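Local coordinates for protein PcaV transcriptional regulator (Streptomyces coelicolor, PDB 4FHT) that probably acts as a DNA-binding transcription factor of the MarR family and binds 3,4-dihydroxybenzoate, at residues B[39-44]-B[104-109]. Residues are numbered along the deposited sequence; the frame is centred on the assembly and turned at random.
Sequences PQYAVL and RVHRRL. With DHB (3,4-dihydroxybenzoic acid), chain D.
Tyr41 and His106 lay their rings alongside each other where two helices of the MarR-type winged-helix fold meet, a worked example of one aromatic side chain serving both a helix contact and a ligand site. Residues 39-44 belong to helix 38-49, beside the 3,4-dihydroxybenzoate site, and residues 104-109 to the long helix 100-121; the axes of these two segments pass 10.0 Å apart at 115°.

The aromatic pairing comes first. The planes differ by only 2°, yet the rings are slid apart, with centroids 5.0 Å from each other and little overlap. Tyr41 CE1 comes within 3.5 Å of His106 CD2. Each side chain leaves its backbone with CG anti to N (chi1 173° for Tyr41), which carries both rings into the gap between the helices. His106 NE2 is hydrogen-bonded to Asn45 OD1, which should fix the imidazole's rotation, and Ala5 of the second subunit packs against this histidine.

Apolar packing flanks the rings. Leu109 CB lies 4.1 Å from Tyr41 CD1, while Leu44 CD1 meets Val105 CG1 at 4.0 Å.

The tyrosine also touches the bound 3,4-dihydroxybenzoate, held by Ser38 and His24 together with His12, His15 and Arg18 of the second subunit; Tyr41 CD2 sits 3.9 Å from ligand C5. With an alanine here, the ligand ring and His106 would probably both lose their shared neighbour, opening a gap between them.

A water offers a possible polar link between the segments: it lies in the plane of the phenol, at its edge, doubtfully close to Tyr41 OH, and donates to His106 O, 2.7 Å from the water oxygen.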
ATOM      1  N   PRO B  39      -4.073   6.497   8.622  1.00 24.09           N
ATOM      2  CA  PRO B  39      -5.538   6.561   8.553  1.00 24.48           C
ATOM      3  C   PRO B  39      -6.144   7.359   9.710  1.00 26.04           C
ATOM      4  O   PRO B  39      -7.136   8.064   9.518  1.00 25.37           O
ATOM      5  CB  PRO B  39      -5.956   5.090   8.648  1.00 23.69           C
ATOM      6  CG  PRO B  39      -4.808   4.344   8.076  1.00 21.27           C
ATOM      7  CD  PRO B  39      -3.588   5.106   8.524  1.00 20.38           C
ATOM      8  N   GLN B  40      -5.547   7.251  10.892  1.00 27.19           N
ATOM      9  CA  GLN B  40      -6.014   8.001  12.054  1.00 28.71           C
ATOM     10  C   GLN B  40      -5.865   9.505  11.838  1.00 25.74           C
ATOM     11  O   GLN B  40      -6.761  10.274  12.175  1.00 23.98           O
ATOM     12  CB  GLN B  40      -5.275   7.560  13.322  1.00 32.01           C
ATOM     13  CG  GLN B  40      -5.726   6.206  13.867  1.00 32.43           C
ATOM     14  CD  GLN B  40      -4.799   5.664  14.942  1.00 31.69           C
ATOM     15  OE1 GLN B  40      -3.909   6.363  15.425  1.00 34.77           O
ATOM     16  NE2 GLN B  40      -5.003   4.406  15.318  1.00 27.94           N
ATOM     17  N   TYR B  41      -4.737   9.920  11.268  1.00 24.45           N
ATOM     18  CA  TYR B  41      -4.521  11.330  10.967  1.00 22.22           C
ATOM     19  C   TYR B  41      -5.522  11.839   9.939  1.00 23.03           C
ATOM     20  O   TYR B  41      -6.026  12.957  10.057  1.00 21.45           O
ATOM     21  CB  TYR B  41      -3.093  11.592  10.472  1.00 17.82           C
ATOM     22  CG  TYR B  41      -2.899  13.018  10.003  1.00 22.13           C
ATOM     23  CD1 TYR B  41      -2.576  14.027  10.904  1.00 24.77           C
ATOM     24  CD2 TYR B  41      -3.066  13.362   8.663  1.00 20.63           C
ATOM     25  CE1 TYR B  41      -2.415  15.337  10.482  1.00 23.95           C
ATOM     26  CE2 TYR B  41      -2.909  14.665   8.234  1.00 23.49           C
ATOM     27  CZ  TYR B  41      -2.579  15.648   9.145  1.00 26.23           C
ATOM     28  OH  TYR B  41      -2.418  16.946   8.715  1.00 26.79           O
ATOM     29  N   ALA B  42      -5.793  11.020   8.925  1.00 22.97           N
ATOM     30  CA  ALA B  42      -6.722  11.387   7.862  1.00 19.21           C
ATOM     31  C   ALA B  42      -8.101  11.684   8.430  1.00 21.34           C
ATOM     32  O   ALA B  42      -8.777  12.619   7.998  1.00 27.80           O
ATOM     33  CB  ALA B  42      -6.807  10.280   6.825  1.00 18.67           C
ATOM     34  N   VAL B  43      -8.512  10.880   9.403  1.00 25.25           N
ATOM     35  CA  VAL B  43      -9.797  11.073  10.062  1.00 26.45           C
ATOM     36  C   VAL B  43      -9.773  12.357  10.883  1.00 28.30           C
ATOM     37  O   VAL B  43     -10.701  13.163  10.817  1.00 30.34           O
ATOM     38  CB  VAL B  43     -10.153   9.871  10.956  1.00 26.32           C
ATOM     39  CG1 VAL B  43     -11.391  10.170  11.796  1.00 24.50           C
ATOM     40  CG2 VAL B  43     -10.363   8.633  10.101  1.00 25.27           C
ATOM     41  N   LEU B  44      -8.696  12.549  11.640  1.00 31.89           N
ATOM     42  CA  LEU B  44      -8.501  13.769  12.413  1.00 31.49           C
ATOM     43  C   LEU B  44      -8.585  14.989  11.504  1.00 32.36           C
ATOM     44  O   LEU B  44      -9.281  15.957  11.808  1.00 31.30           O
ATOM     45  CB  LEU B  44      -7.148  13.745  13.130  1.00 27.69           C
ATOM     46  CG  LEU B  44      -6.977  12.728  14.260  1.00 26.39           C
ATOM     47  CD1 LEU B  44      -5.591  12.836  14.870  1.00 22.94           C
ATOM     48  CD2 LEU B  44      -8.040  12.935  15.321  1.00 26.95           C
ATOM     49  N   ARG B 104      -4.771  19.034  18.908  1.00 34.63           N
ATOM     50  CA  ARG B 104      -3.373  19.188  19.288  1.00 37.54           C
ATOM     51  C   ARG B 104      -2.505  18.151  18.581  1.00 32.61           C
ATOM     52  O   ARG B 104      -1.413  18.460  18.102  1.00 29.39           O
ATOM     53  CB  ARG B 104      -3.217  19.068  20.804  1.00 46.41           C
ATOM     54  CG  ARG B 104      -1.791  19.219  21.299  1.00 55.72           C
ATOM     55  CD  ARG B 104      -1.703  18.937  22.792  1.00 66.94           C
ATOM     56  NE  ARG B 104      -0.322  18.835  23.256  1.00 75.73           N
ATOM     57  CZ  ARG B 104       0.409  17.726  23.192  1.00 79.16           C
ATOM     58  NH1 ARG B 104      -0.107  16.617  22.677  1.00 76.96           N
ATOM     59  NH2 ARG B 104       1.657  17.725  23.639  1.00 82.57           N
ATOM     60  N   VAL B 105      -2.998  16.919  18.519  1.00 31.53           N
ATOM     61  CA  VAL B 105      -2.295  15.853  17.818  1.00 29.91           C
ATOM     62  C   VAL B 105      -2.254  16.141  16.323  1.00 28.73           C
ATOM     63  O   VAL B 105      -1.218  15.967  15.678  1.00 27.30           O
ATOM     64  CB  VAL B 105      -2.948  14.478  18.066  1.00 32.43           C
ATOM     65  CG1 VAL B 105      -2.372  13.432  17.125  1.00 33.14           C
ATOM     66  CG2 VAL B 105      -2.755  14.054  19.513  1.00 35.83           C
ATOM     67  N   HIS B 106      -3.382  16.591  15.780  1.00 27.54           N
ATOM     68  CA  HIS B 106      -3.466  16.920  14.361  1.00 28.13           C
ATOM     69  C   HIS B 106      -2.436  17.977  13.980  1.00 29.48           C
ATOM     70  O   HIS B 106      -1.691  17.810  13.013  1.00 27.10           O
ATOM     71  CB  HIS B 106      -4.869  17.409  13.997  1.00 29.12           C
ATOM     72  CG  HIS B 106      -4.992  17.886  12.583  1.00 28.83           C
ATOM     73  ND1 HIS B 106      -4.840  19.209  12.228  1.00 27.17           N
ATOM     74  CD2 HIS B 106      -5.240  17.215  11.433  1.00 28.42           C
ATOM     75  CE1 HIS B 106      -4.997  19.333  10.923  1.00 28.99           C
ATOM     76  NE2 HIS B 106      -5.239  18.138  10.415  1.00 27.27           N
ATOM     77  N   ARG B 107      -2.389  19.057  14.753  1.00 26.08           N
ATOM     78  CA  ARG B 107      -1.454  20.142  14.484  1.00 37.08           C
ATOM     79  C   ARG B 107       0.002  19.692  14.585  1.00 34.62           C
ATOM     80  O   ARG B 107       0.821  20.028  13.731  1.00 35.93           O
ATOM     81  CB  ARG B 107      -1.710  21.326  15.416  1.00 42.76           C
ATOM     82  CG  ARG B 107      -0.617  22.381  15.380  1.00 52.70           C
ATOM     83  CD  ARG B 107      -1.147  23.742  15.791  1.00 64.65           C
ATOM     84  NE  ARG B 107      -1.996  24.327  14.756  1.00 72.55           N
ATOM     85  CZ  ARG B 107      -2.704  25.442  14.907  1.00 79.22           C
ATOM     86  NH1 ARG B 107      -2.677  26.101  16.057  1.00 81.90           N
ATOM     87  NH2 ARG B 107      -3.443  25.899  13.908  1.00 80.52           N
ATOM     88  N   ARG B 108       0.315  18.930  15.627  1.00 35.24           N
ATOM     89  CA  ARG B 108       1.686  18.497  15.868  1.00 38.65           C
ATOM     90  C   ARG B 108       2.221  17.605  14.746  1.00 37.13           C
ATOM     91  O   ARG B 108       3.342  17.794  14.270  1.00 34.99           O
ATOM     92  CB  ARG B 108       1.791  17.782  17.216  1.00 46.06           C
ATOM     93  CG  ARG B 108       3.209  17.389  17.596  1.00 56.49           C
ATOM     94  CD  ARG B 108       3.289  16.942  19.047  1.00 65.96           C
ATOM     95  NE  ARG B 108       2.353  15.860  19.337  1.00 72.28           N
ATOM     96  CZ  ARG B 108       2.616  14.570  19.142  1.00 75.56           C
ATOM     97  NH1 ARG B 108       3.792  14.197  18.655  1.00 74.83           N
ATOM     98  NH2 ARG B 108       1.703  13.654  19.436  1.00 76.42           N
ATOM     99  N   LEU B 109       1.415  16.638  14.320  1.00 33.72           N
ATOM    100  CA  LEU B 109       1.823  15.723  13.260  1.00 32.42           C
ATOM    101  C   LEU B 109       1.997  16.426  11.917  1.00 29.75           C
ATOM    102  O   LEU B 109       2.871  16.061  11.134  1.00 30.35           O
ATOM    103  CB  LEU B 109       0.829  14.568  13.129  1.00 30.37           C
ATOM    104  CG  LEU B 109       0.747  13.636  14.339  1.00 32.05           C
ATOM    105  CD1 LEU B 109      -0.139  12.435  14.040  1.00 32.48           C
ATOM    106  CD2 LEU B 109       2.136  13.192  14.759  1.00 29.43           C
TER
HETATM  107  C1  DHB D 201      -2.739   9.720   4.863  1.00 23.41           C
HETATM  108  C2  DHB D 201      -1.394   9.405   4.713  1.00 20.11           C
HETATM  109  C3  DHB D 201      -0.435  10.408   4.753  1.00 18.97           C
HETATM  110  O3  DHB D 201       0.901  10.105   4.604  1.00 22.81           O
HETATM  111  C4  DHB D 201      -0.817  11.727   4.935  1.00 18.58           C
HETATM  112  O4  DHB D 201       0.146  12.710   4.981  1.00 20.91           O
HETATM  113  C5  DHB D 201      -2.159  12.046   5.083  1.00 20.91           C
HETATM  114  C6  DHB D 201      -3.121  11.042   5.048  1.00 23.02           C
HETATM  115  C   DHB D 201      -3.775   8.646   4.824  1.00 24.64           C
HETATM  116  O1  DHB D 201      -3.495   7.472   5.196  1.00 23.11           O
HETATM  117  O2  DHB D 201      -4.938   8.918   4.427  1.00 20.84           O
HETATM  118  O   HOH W   1      -1.962  18.614  10.402  1.00 29.06           O